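Local coordinates for GTPase-activating protein GYP1 (PDB 1FKM), which acts as a GTPase-activating protein for Ypt/Rab GTPases such as YPT1 and YPT7, supplying an arginine finger and a glutamine finger that speed GTP hydrolysis, at residues K66-S71 / D173-T178; Y118-R123 / C181-L186; D70-T75 / L113-Y118; K107-S112 / P139-F144. All blocks are in the same frame, centred on the assembly; numbering follows the deposited sequence.

Contact 1: K66-S71 / D173-T178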
# COMPACT_ATOMS: atom_id res chain seq x y z
N LYS A 66 4.40 -22.73 2.35
CA LYS A 66 4.28 -23.98 1.61
C LYS A 66 3.03 -23.91 0.72
O LYS A 66 3.04 -24.40 -0.42
CB LYS A 66 4.15 -25.16 2.57
CG LYS A 66 4.03 -26.51 1.89
CD LYS A 66 3.90 -27.64 2.91
CE LYS A 66 3.73 -28.98 2.23
NZ LYS A 66 2.49 -29.03 1.41
N GLU A 67 1.97 -23.30 1.23
CA GLU A 67 0.72 -23.16 0.47
C GLU A 67 0.94 -22.29 -0.77
O GLU A 67 0.40 -22.57 -1.84
CB GLU A 67 -0.37 -22.53 1.34
CG GLU A 67 -1.77 -22.69 0.78
CD GLU A 67 -2.82 -21.93 1.58
OE1 GLU A 67 -2.62 -21.72 2.79
OE2 GLU A 67 -3.85 -21.55 0.99
N TYR A 68 1.72 -21.23 -0.61
CA TYR A 68 2.02 -20.34 -1.73
C TYR A 68 2.69 -21.16 -2.83
O TYR A 68 2.28 -21.13 -3.99
CB TYR A 68 2.97 -19.23 -1.28
CG TYR A 68 3.50 -18.39 -2.42
CD1 TYR A 68 2.67 -17.47 -3.07
CD2 TYR A 68 4.81 -18.52 -2.87
CE1 TYR A 68 3.13 -16.71 -4.13
CE2 TYR A 68 5.29 -17.76 -3.95
CZ TYR A 68 4.44 -16.86 -4.57
OH TYR A 68 4.87 -16.12 -5.64
N ARG A 69 3.73 -21.90 -2.44
CA ARG A 69 4.49 -22.74 -3.37
C ARG A 69 3.60 -23.75 -4.08
O ARG A 69 3.64 -23.87 -5.31
CB ARG A 69 5.59 -23.48 -2.61
CG ARG A 69 6.76 -22.61 -2.14
CD ARG A 69 7.78 -23.45 -1.39
NE ARG A 69 9.04 -22.74 -1.15
CZ ARG A 69 9.21 -21.76 -0.26
NH1 ARG A 69 8.20 -21.36 0.49
NH2 ARG A 69 10.40 -21.18 -0.13
N ASP A 70 2.79 -24.48 -3.31
CA ASP A 70 1.90 -25.48 -3.88
C ASP A 70 0.89 -24.87 -4.84
O ASP A 70 0.63 -25.41 -5.92
CB ASP A 70 1.15 -26.24 -2.78
CG ASP A 70 2.07 -27.01 -1.86
OD1 ASP A 70 3.17 -27.40 -2.31
OD2 ASP A 70 1.68 -27.24 -0.69
N SER A 71 0.33 -23.73 -4.45
CA SER A 71 -0.66 -23.05 -5.28
C SER A 71 -0.04 -22.63 -6.61
O SER A 71 -0.66 -22.75 -7.67
CB SER A 71 -1.21 -21.82 -4.56
OG SER A 71 -1.91 -22.19 -3.39
N ASP A 173 10.01 -17.30 0.01
CA ASP A 173 9.36 -17.02 1.30
C ASP A 173 8.86 -15.57 1.29
O ASP A 173 7.78 -15.28 1.77
CB ASP A 173 10.34 -17.17 2.47
CG ASP A 173 10.74 -18.61 2.72
OD1 ASP A 173 10.00 -19.53 2.32
OD2 ASP A 173 11.80 -18.81 3.35
N LEU A 174 9.69 -14.68 0.76
CA LEU A 174 9.36 -13.26 0.66
C LEU A 174 8.13 -13.09 -0.22
O LEU A 174 7.21 -12.33 0.10
CB LEU A 174 10.55 -12.49 0.05
CG LEU A 174 10.28 -11.04 -0.38
CD1 LEU A 174 10.01 -10.18 0.84
CD2 LEU A 174 11.47 -10.50 -1.15
N GLU A 175 8.11 -13.81 -1.34
CA GLU A 175 7.00 -13.78 -2.28
C GLU A 175 5.70 -14.21 -1.60
O GLU A 175 4.66 -13.59 -1.78
CB GLU A 175 7.27 -14.72 -3.47
CG GLU A 175 8.16 -14.13 -4.55
CD GLU A 175 8.49 -15.14 -5.64
OE1 GLU A 175 7.63 -15.98 -5.98
OE2 GLU A 175 9.62 -15.08 -6.18
N ALA A 176 5.78 -15.28 -0.82
CA ALA A 176 4.62 -15.80 -0.11
C ALA A 176 4.07 -14.77 0.89
O ALA A 176 2.87 -14.49 0.92
CB ALA A 176 4.99 -17.09 0.61
N ASP A 177 4.95 -14.21 1.71
CA ASP A 177 4.52 -13.22 2.70
C ASP A 177 3.88 -12.03 2.00
O ASP A 177 2.83 -11.54 2.43
CB ASP A 177 5.70 -12.74 3.54
CG ASP A 177 6.28 -13.83 4.43
OD1 ASP A 177 5.70 -14.94 4.50
OD2 ASP A 177 7.32 -13.57 5.07
N THR A 178 4.51 -11.56 0.92
CA THR A 178 4.00 -10.42 0.17
C THR A 178 2.62 -10.75 -0.40
O THR A 178 1.68 -9.95 -0.29
CB THR A 178 4.98 -10.07 -0.98
OG1 THR A 178 6.26 -9.75 -0.43
CG2 THR A 178 4.47 -8.86 -1.77
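Two helices of the all-helical TBC (Rab-GAP) domain cross nearly at right angles where Y68 of helix 57-74 lies on A176 and E175 of helix 168-186; the local axes pass 9.1 Å apart at 95°. The small side chain of A176 allows this approach, its CB sitting 3.5 Å from Y68 CB. With CG anti to the backbone N (chi1 172°), the Y68 ring reaches across the neighbouring helix and turns one face to its backbone, A176 CA making a CH-pi contact 3.9 Å from the ring centroid. Beyond the ring, Y68 OH donates a hydrogen bond of 2.8 Å to the anti lone pair of E175 OE1, which lies in the ring plane while its carboxylate stands 85° to the ring. E175 OE2 is taken by R115 in a salt bridge and by S112 OG. At the margin, R69 stretches out and grips D173 end-on: NH1 at 3.2 Å and NH2 at 3.0 Å share the single oxygen D173 OD1, which lies close to the guanidinium plane. Putting a phenylalanine in place of Y68 would probably leave E175 OE1 without this hydroxyl donor. The donors gathered round the buried E175 carboxylate are likely to hold it ionised and fix its rotation, whereas the D173 pair closes the more exposed border of the crossing.

Contact 2: Y118-R123 / C181-L186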
# COMPACT_ATOMS: atom_id res chain seq x y z
N TYR A 118 0.20 -12.86 -10.48
CA TYR A 118 -0.46 -13.90 -11.26
C TYR A 118 -1.31 -14.77 -10.33
O TYR A 118 -2.48 -15.05 -10.63
CB TYR A 118 0.57 -14.77 -11.97
CG TYR A 118 -0.03 -15.91 -12.76
CD1 TYR A 118 -0.83 -15.67 -13.88
CD2 TYR A 118 0.19 -17.23 -12.38
CE1 TYR A 118 -1.40 -16.72 -14.60
CE2 TYR A 118 -0.37 -18.29 -13.09
CZ TYR A 118 -1.17 -18.03 -14.20
OH TYR A 118 -1.75 -19.08 -14.88
N LEU A 119 -0.73 -15.20 -9.22
CA LEU A 119 -1.45 -16.05 -8.28
C LEU A 119 -2.68 -15.34 -7.72
O LEU A 119 -3.75 -15.94 -7.59
CB LEU A 119 -0.54 -16.49 -7.13
CG LEU A 119 -1.21 -17.45 -6.13
CD1 LEU A 119 -1.73 -18.69 -6.86
CD2 LEU A 119 -0.23 -17.83 -5.04
N TRP A 120 -2.54 -14.06 -7.37
CA TRP A 120 -3.68 -13.32 -6.84
C TRP A 120 -4.76 -13.22 -7.92
O TRP A 120 -5.96 -13.39 -7.63
CB TRP A 120 -3.27 -11.91 -6.40
CG TRP A 120 -4.42 -11.16 -5.77
CD1 TRP A 120 -4.75 -11.13 -4.44
CD2 TRP A 120 -5.41 -10.39 -6.45
NE1 TRP A 120 -5.89 -10.39 -4.25
CE2 TRP A 120 -6.32 -9.92 -5.47
CE3 TRP A 120 -5.63 -10.04 -7.79
CZ2 TRP A 120 -7.43 -9.13 -5.79
CZ3 TRP A 120 -6.73 -9.26 -8.10
CH2 TRP A 120 -7.62 -8.81 -7.11
N ALA A 121 -4.35 -12.92 -9.15
CA ALA A 121 -5.30 -12.78 -10.25
C ALA A 121 -6.07 -14.08 -10.51
O ALA A 121 -7.27 -14.07 -10.76
CB ALA A 121 -4.58 -12.33 -11.51
N ILE A 122 -5.36 -15.20 -10.46
CA ILE A 122 -5.99 -16.51 -10.69
C ILE A 122 -6.98 -16.83 -9.57
O ILE A 122 -8.00 -17.48 -9.80
CB ILE A 122 -4.93 -17.62 -10.78
CG1 ILE A 122 -4.08 -17.42 -12.03
CG2 ILE A 122 -5.59 -19.00 -10.78
CD1 ILE A 122 -4.88 -17.37 -13.31
N ARG A 123 -6.68 -16.35 -8.37
CA ARG A 123 -7.55 -16.59 -7.22
C ARG A 123 -8.72 -15.63 -7.11
O ARG A 123 -9.57 -15.78 -6.23
CB ARG A 123 -6.74 -16.55 -5.93
CG ARG A 123 -5.86 -17.75 -5.72
CD ARG A 123 -5.44 -17.81 -4.27
NE ARG A 123 -4.79 -19.07 -3.94
CZ ARG A 123 -4.73 -19.56 -2.71
NH1 ARG A 123 -5.28 -18.90 -1.71
NH2 ARG A 123 -4.11 -20.72 -2.48
N CYS A 181 -0.13 -10.95 2.32
CA CYS A 181 -0.42 -9.63 2.87
C CYS A 181 -1.14 -8.78 1.84
O CYS A 181 -2.04 -8.01 2.19
CB CYS A 181 0.86 -8.95 3.36
SG CYS A 181 1.52 -9.75 4.87
N LEU A 182 -0.76 -8.91 0.57
CA LEU A 182 -1.44 -8.17 -0.49
C LEU A 182 -2.89 -8.65 -0.49
O LEU A 182 -3.82 -7.87 -0.64
CB LEU A 182 -0.83 -8.48 -1.86
CG LEU A 182 -1.61 -7.94 -3.07
CD1 LEU A 182 -1.59 -6.42 -3.05
CD2 LEU A 182 -0.99 -8.46 -4.36
N THR A 183 -3.06 -9.96 -0.32
CA THR A 183 -4.39 -10.56 -0.31
C THR A 183 -5.22 -9.99 0.83
O THR A 183 -6.38 -9.62 0.63
CB THR A 183 -4.30 -12.10 -0.20
OG1 THR A 183 -3.66 -12.62 -1.37
CG2 THR A 183 -5.69 -12.72 -0.08
N LYS A 184 -4.63 -9.90 2.02
CA LYS A 184 -5.35 -9.37 3.19
C LYS A 184 -5.74 -7.91 2.97
O LYS A 184 -6.82 -7.49 3.38
CB LYS A 184 -4.47 -9.47 4.45
CG LYS A 184 -4.41 -10.86 5.07
CD LYS A 184 -5.75 -11.26 5.67
CE LYS A 184 -5.69 -12.65 6.29
NZ LYS A 184 -7.03 -13.07 6.81
N LEU A 185 -4.85 -7.14 2.34
CA LEU A 185 -5.12 -5.73 2.08
C LEU A 185 -6.32 -5.57 1.15
O LEU A 185 -7.28 -4.88 1.47
CB LEU A 185 -3.90 -5.07 1.42
CG LEU A 185 -4.09 -3.59 1.06
CD1 LEU A 185 -4.22 -2.78 2.35
CD2 LEU A 185 -2.91 -3.09 0.23
N LEU A 186 -6.25 -6.23 0.00
CA LEU A 186 -7.31 -6.15 -0.99
C LEU A 186 -8.66 -6.70 -0.53
O LEU A 186 -9.70 -6.30 -1.06
CB LEU A 186 -6.85 -6.85 -2.28
CG LEU A 186 -5.62 -6.22 -2.96
CD1 LEU A 186 -5.26 -7.01 -4.20
CD2 LEU A 186 -5.89 -4.78 -3.33
O HOH W 1 -7.69 -10.12 -1.98
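W120 presses its indole against L186, and this is the tight part of the contact: L186 CD1 comes 3.3 Å from W120 CE2 and 3.4 Å from W120 NE1, meeting the ring system obliquely near the junction of its two rings. With CG anti to the backbone N (chi1 -176°), the indole is carried out from its own helix toward the other. T183 packs less closely, its OG1 lying in the indole plane at the edge, 3.6 Å from W120 CD1; that hydroxyl is hydrogen-bonded to F179 O within its own helix. Here the C-terminal part of helix 107-123 in the TBC domain meets the last turns of helix 168-186, and about 11 Å separates the side chain of W120 from that of Q131, the glutamine finger. The ring of H124 stacks on the indole. L186 also packs on I133 and L136 of helix 133-145. On the looser side the helices are joined through water: W120 NE1 donates to water 1, which sits in the indole plane, at 2.9 Å, and that water donates to T183 O at 3.0 Å. With an alanine in place of W120, L186 CD1 would probably face a gap and the water would lose its N-H donor.

Contact 3: D70-T75 / L113-Y118; sequences DSLKHT and LQRILY
L72 and R115 meet with their side chains set roughly perpendicular, the CD2 methyl of L72 lying against the aliphatic part of the arginine. L72 CD2 is 3.5 Å from R115 CD and 3.8 Å from R115 CB, and it lies at the edge of the guanidinium, close to its plane, not over a face. The other methyl, L72 CD1, turns to the backbone, 3.9 Å from R115 O. The R115 chain bends at chi3 (-77°), leaving its methylenes against L72 CD2 while NH2 goes to E175 on helix 168-186 in a salt bridge. The last turn of helix 57-74 is thereby laid against the middle of helix 107-123 in the TBC domain, with no hydrogen bond between the two segments. T75, just past the helix end, and Y118 lie alongside one another, their side chains pointing opposite ways. T75 OG1 comes obliquely to the ring, 3.3 Å from Y118 CE2, while the backbone T75 O lies in the ring plane at its edge, 3.6 Å from Y118 OH. The T75 torsion (chi1 -175°) directs OG1 to the CE2 and OH atoms of Y118; it is buried there and finds no hydrogen-bonding partner in the model, although T75 is poorly ordered and its details deserve caution. The Y118 ring also meets W87 of helix 83-93 edge-to-face.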
# COMPACT_ATOMS: atom_id res chain seq x y z
N ASP A 70 2.79 -24.48 -3.31
CA ASP A 70 1.90 -25.48 -3.88
C ASP A 70 0.89 -24.87 -4.84
O ASP A 70 0.63 -25.41 -5.92
CB ASP A 70 1.15 -26.24 -2.78
CG ASP A 70 2.07 -27.01 -1.86
OD1 ASP A 70 3.17 -27.40 -2.31
OD2 ASP A 70 1.68 -27.24 -0.69
N SER A 71 0.33 -23.73 -4.45
CA SER A 71 -0.66 -23.05 -5.28
C SER A 71 -0.04 -22.63 -6.61
O SER A 71 -0.66 -22.75 -7.67
CB SER A 71 -1.21 -21.82 -4.56
OG SER A 71 -1.91 -22.19 -3.39
N LEU A 72 1.18 -22.11 -6.56
CA LEU A 72 1.86 -21.67 -7.76
C LEU A 72 2.21 -22.87 -8.63
O LEU A 72 2.08 -22.81 -9.86
CB LEU A 72 3.13 -20.90 -7.38
CG LEU A 72 3.54 -19.74 -8.29
CD1 LEU A 72 2.39 -18.75 -8.43
CD2 LEU A 72 4.77 -19.06 -7.70
N LYS A 73 2.64 -23.95 -8.00
CA LYS A 73 2.99 -25.17 -8.72
C LYS A 73 1.75 -25.72 -9.42
O LYS A 73 1.81 -26.16 -10.57
CB LYS A 73 3.54 -26.21 -7.74
CG LYS A 73 4.03 -27.49 -8.40
CD LYS A 73 4.37 -28.54 -7.35
CE LYS A 73 5.41 -28.05 -6.37
NZ LYS A 73 5.70 -29.07 -5.32
N HIS A 74 0.63 -25.69 -8.71
CA HIS A 74 -0.64 -26.18 -9.24
C HIS A 74 -1.15 -25.31 -10.38
O HIS A 74 -1.73 -25.81 -11.34
CB HIS A 74 -1.68 -26.22 -8.11
CG HIS A 74 -3.02 -26.71 -8.55
ND1 HIS A 74 -3.24 -28.00 -9.00
CD2 HIS A 74 -4.23 -26.09 -8.60
CE1 HIS A 74 -4.52 -28.15 -9.30
NE2 HIS A 74 -5.14 -27.00 -9.06
N THR A 75 -0.93 -24.00 -10.28
CA THR A 75 -1.39 -23.08 -11.31
C THR A 75 -0.48 -23.00 -12.54
O THR A 75 -0.72 -22.20 -13.45
CB THR A 75 -1.57 -21.65 -10.74
OG1 THR A 75 -2.12 -20.80 -11.74
CG2 THR A 75 -0.23 -21.08 -10.29
N LEU A 113 7.44 -10.41 -8.70
CA LEU A 113 6.16 -9.69 -8.75
C LEU A 113 5.20 -10.34 -9.74
O LEU A 113 4.00 -10.37 -9.53
CB LEU A 113 6.39 -8.22 -9.11
CG LEU A 113 7.20 -7.42 -8.08
CD1 LEU A 113 7.28 -5.95 -8.51
CD2 LEU A 113 6.54 -7.52 -6.69
N GLN A 114 5.75 -10.88 -10.83
CA GLN A 114 4.93 -11.54 -11.84
C GLN A 114 4.18 -12.72 -11.20
O GLN A 114 2.96 -12.87 -11.39
CB GLN A 114 5.84 -12.04 -12.97
CG GLN A 114 5.18 -12.94 -14.03
CD GLN A 114 4.29 -12.19 -15.00
OE1 GLN A 114 4.61 -11.08 -15.43
NE2 GLN A 114 3.17 -12.81 -15.37
N ARG A 115 4.89 -13.54 -10.44
CA ARG A 115 4.29 -14.70 -9.79
C ARG A 115 3.26 -14.30 -8.73
O ARG A 115 2.18 -14.88 -8.64
CB ARG A 115 5.37 -15.58 -9.15
CG ARG A 115 6.29 -16.27 -10.14
CD ARG A 115 7.20 -17.28 -9.44
NE ARG A 115 8.31 -16.66 -8.72
CZ ARG A 115 9.50 -16.39 -9.25
NH1 ARG A 115 9.74 -16.69 -10.52
NH2 ARG A 115 10.46 -15.84 -8.51
N ILE A 116 3.61 -13.31 -7.92
CA ILE A 116 2.70 -12.83 -6.88
C ILE A 116 1.38 -12.33 -7.46
O ILE A 116 0.30 -12.73 -7.03
CB ILE A 116 3.34 -11.69 -6.06
CG1 ILE A 116 4.54 -12.23 -5.27
CG2 ILE A 116 2.31 -11.08 -5.13
CD1 ILE A 116 5.41 -11.14 -4.62
N LEU A 117 1.48 -11.46 -8.46
CA LEU A 117 0.28 -10.90 -9.07
C LEU A 117 -0.51 -11.94 -9.84
O LEU A 117 -1.74 -11.90 -9.86
CB LEU A 117 0.64 -9.74 -9.99
CG LEU A 117 1.27 -8.54 -9.27
CD1 LEU A 117 1.66 -7.48 -10.28
CD2 LEU A 117 0.29 -7.98 -8.25
N TYR A 118 0.20 -12.86 -10.48
CA TYR A 118 -0.46 -13.90 -11.26
C TYR A 118 -1.31 -14.77 -10.33
O TYR A 118 -2.48 -15.05 -10.63
CB TYR A 118 0.57 -14.77 -11.97
CG TYR A 118 -0.03 -15.91 -12.76
CD1 TYR A 118 -0.83 -15.67 -13.88
CD2 TYR A 118 0.19 -17.23 -12.38
CE1 TYR A 118 -1.40 -16.72 -14.60
CE2 TYR A 118 -0.37 -18.29 -13.09
CZ TYR A 118 -1.17 -18.03 -14.20
OH TYR A 118 -1.75 -19.08 -14.88

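Contact 4: K107-S112 / P139-F144; sequences KSVQNS and PFFETF
F141 inserts its ring tip between V109 and S112, residues three apart and so on the same side of helix 107-123. F141 CE2 touches both methyls of the valine, V109 CG1 at 3.8 Å and V109 CG2 at 4.1 Å. On the other side of the ring tip, F141 CE1 lies 4.0 Å from S112 CB; both neighbours approach the ring obliquely. The backbones stay well apart, with V109 CA and F141 CA 9.2 Å from each other, so the phenylalanine spans the interval: its CG lies anti to the backbone N (chi1 -175°), pointing the ring across to the other helix. In the next shell, L113 and L174 also pack on F141, which ties helices 107-123 and 168-186 to helix 133-145 within the TBC domain. S112 meets the ring with CB, while its OG has both S108 O and E175 OE2 within reach as acceptors. S108 OG, one turn earlier, is held by D161. Further out, helix 133-145 is kinked at P139, whose ring nitrogen has no hydrogen to give to the preceding turn. P139 O, in contrast, accepts from T143 N at 3.0 Å and from T143 OG1 at 2.8 Å, the latter tilted 20° from the carbonyl plane. No hydrogen bond joins the segments: F141 is probably held by burial and fit alone, and S112 OG finds its polar partners outside the ring contact.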
# COMPACT_ATOMS: atom_id res chain seq x y z
N LYS A 107 15.67 -8.27 -12.90
CA LYS A 107 14.89 -9.42 -13.37
C LYS A 107 14.34 -10.28 -12.24
O LYS A 107 13.25 -10.83 -12.36
CB LYS A 107 15.71 -10.28 -14.33
CG LYS A 107 15.74 -9.76 -15.75
CD LYS A 107 14.34 -9.68 -16.34
CE LYS A 107 14.35 -9.10 -17.74
NZ LYS A 107 12.97 -8.98 -18.30
N SER A 108 15.10 -10.40 -11.16
CA SER A 108 14.66 -11.21 -10.03
C SER A 108 13.40 -10.60 -9.44
O SER A 108 12.48 -11.32 -9.05
CB SER A 108 15.76 -11.28 -8.96
OG SER A 108 16.04 -10.00 -8.43
N VAL A 109 13.35 -9.28 -9.38
CA VAL A 109 12.20 -8.57 -8.83
C VAL A 109 11.00 -8.67 -9.77
O VAL A 109 9.88 -8.90 -9.34
CB VAL A 109 12.52 -7.08 -8.57
CG1 VAL A 109 11.27 -6.34 -8.12
CG2 VAL A 109 13.60 -6.98 -7.50
N GLN A 110 11.25 -8.50 -11.07
CA GLN A 110 10.17 -8.60 -12.04
C GLN A 110 9.52 -9.98 -12.01
O GLN A 110 8.30 -10.11 -12.02
CB GLN A 110 10.69 -8.29 -13.45
CG GLN A 110 10.91 -6.80 -13.69
CD GLN A 110 11.51 -6.52 -15.05
OE1 GLN A 110 11.30 -7.28 -16.00
NE2 GLN A 110 12.23 -5.42 -15.16
N ASN A 111 10.35 -11.03 -11.96
CA ASN A 111 9.84 -12.39 -11.93
C ASN A 111 9.07 -12.68 -10.63
O ASN A 111 8.07 -13.41 -10.65
CB ASN A 111 10.99 -13.40 -12.08
CG ASN A 111 11.68 -13.29 -13.43
OD1 ASN A 111 11.03 -13.08 -14.45
ND2 ASN A 111 13.00 -13.46 -13.44
N SER A 112 9.54 -12.13 -9.52
CA SER A 112 8.87 -12.33 -8.24
C SER A 112 7.49 -11.67 -8.25
O SER A 112 6.50 -12.28 -7.86
CB SER A 112 9.69 -11.76 -7.09
OG SER A 112 10.77 -12.62 -6.74
N PRO A 139 4.85 -1.64 -1.89
CA PRO A 139 5.27 -1.21 -0.55
C PRO A 139 5.51 -2.42 0.36
O PRO A 139 6.41 -2.41 1.20
CB PRO A 139 4.10 -0.35 -0.07
CG PRO A 139 3.58 0.24 -1.37
CD PRO A 139 3.60 -0.97 -2.29
N PHE A 140 4.69 -3.46 0.18
CA PHE A 140 4.83 -4.69 0.97
C PHE A 140 6.12 -5.40 0.57
O PHE A 140 6.91 -5.79 1.43
CB PHE A 140 3.67 -5.65 0.68
CG PHE A 140 2.39 -5.30 1.39
CD1 PHE A 140 2.37 -5.11 2.76
CD2 PHE A 140 1.21 -5.19 0.67
CE1 PHE A 140 1.19 -4.80 3.42
CE2 PHE A 140 0.01 -4.88 1.32
CZ PHE A 140 0.00 -4.69 2.70
N PHE A 141 6.30 -5.57 -0.74
CA PHE A 141 7.47 -6.26 -1.28
C PHE A 141 8.76 -5.62 -0.79
O PHE A 141 9.63 -6.30 -0.24
CB PHE A 141 7.46 -6.25 -2.82
CG PHE A 141 8.58 -7.04 -3.44
CD1 PHE A 141 8.53 -8.43 -3.48
CD2 PHE A 141 9.70 -6.39 -3.95
CE1 PHE A 141 9.59 -9.17 -4.01
CE2 PHE A 141 10.77 -7.13 -4.48
CZ PHE A 141 10.71 -8.51 -4.51
N GLU A 142 8.86 -4.32 -1.00
CA GLU A 142 10.04 -3.56 -0.61
C GLU A 142 10.29 -3.57 0.90
O GLU A 142 11.42 -3.77 1.34
CB GLU A 142 9.89 -2.12 -1.12
CG GLU A 142 11.00 -1.19 -0.73
CD GLU A 142 10.95 0.10 -1.52
OE1 GLU A 142 10.46 0.09 -2.68
OE2 GLU A 142 11.42 1.12 -0.99
N THR A 143 9.25 -3.36 1.70
CA THR A 143 9.40 -3.38 3.15
C THR A 143 9.79 -4.77 3.67
O THR A 143 10.67 -4.90 4.53
CB THR A 143 8.10 -2.92 3.83
OG1 THR A 143 7.81 -1.57 3.44
CG2 THR A 143 8.22 -2.98 5.35
N PHE A 144 9.15 -5.81 3.15
CA PHE A 144 9.49 -7.16 3.60
C PHE A 144 10.90 -7.54 3.18
O PHE A 144 11.56 -8.35 3.83
CB PHE A 144 8.47 -8.15 3.05
CG PHE A 144 7.09 -7.98 3.63
CD1 PHE A 144 6.88 -7.09 4.69
CD2 PHE A 144 6.01 -8.69 3.12
CE1 PHE A 144 5.60 -6.92 5.23
CE2 PHE A 144 4.74 -8.52 3.65
CZ PHE A 144 4.53 -7.63 4.70

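The four contacts knit helices 57-74, 107-123, 133-145 and 168-186 of the TBC domain into one bundle. Contacts 1 and 3 have centres about 8 Å apart and both use helix 57-74; the salt bridge from E175 OE2 to R115 NH2 (2.6 Å) couples them, and a probable hydrogen bond from S112 OG to the same E175 OE2 (2.8 Å) brings in contact 4. Between contacts 1 and 2 (centres about 11 Å apart), S71 OG and R123 NH2 lie 2.8 Å apart in a probable hydrogen bond. Contacts 2 and 4 meet through F140 and L185. In contact 2 the W120 side chain is about 11 Å from that of the glutamine finger Q131; contacts 1, 3 and 4 lie away from both fingers.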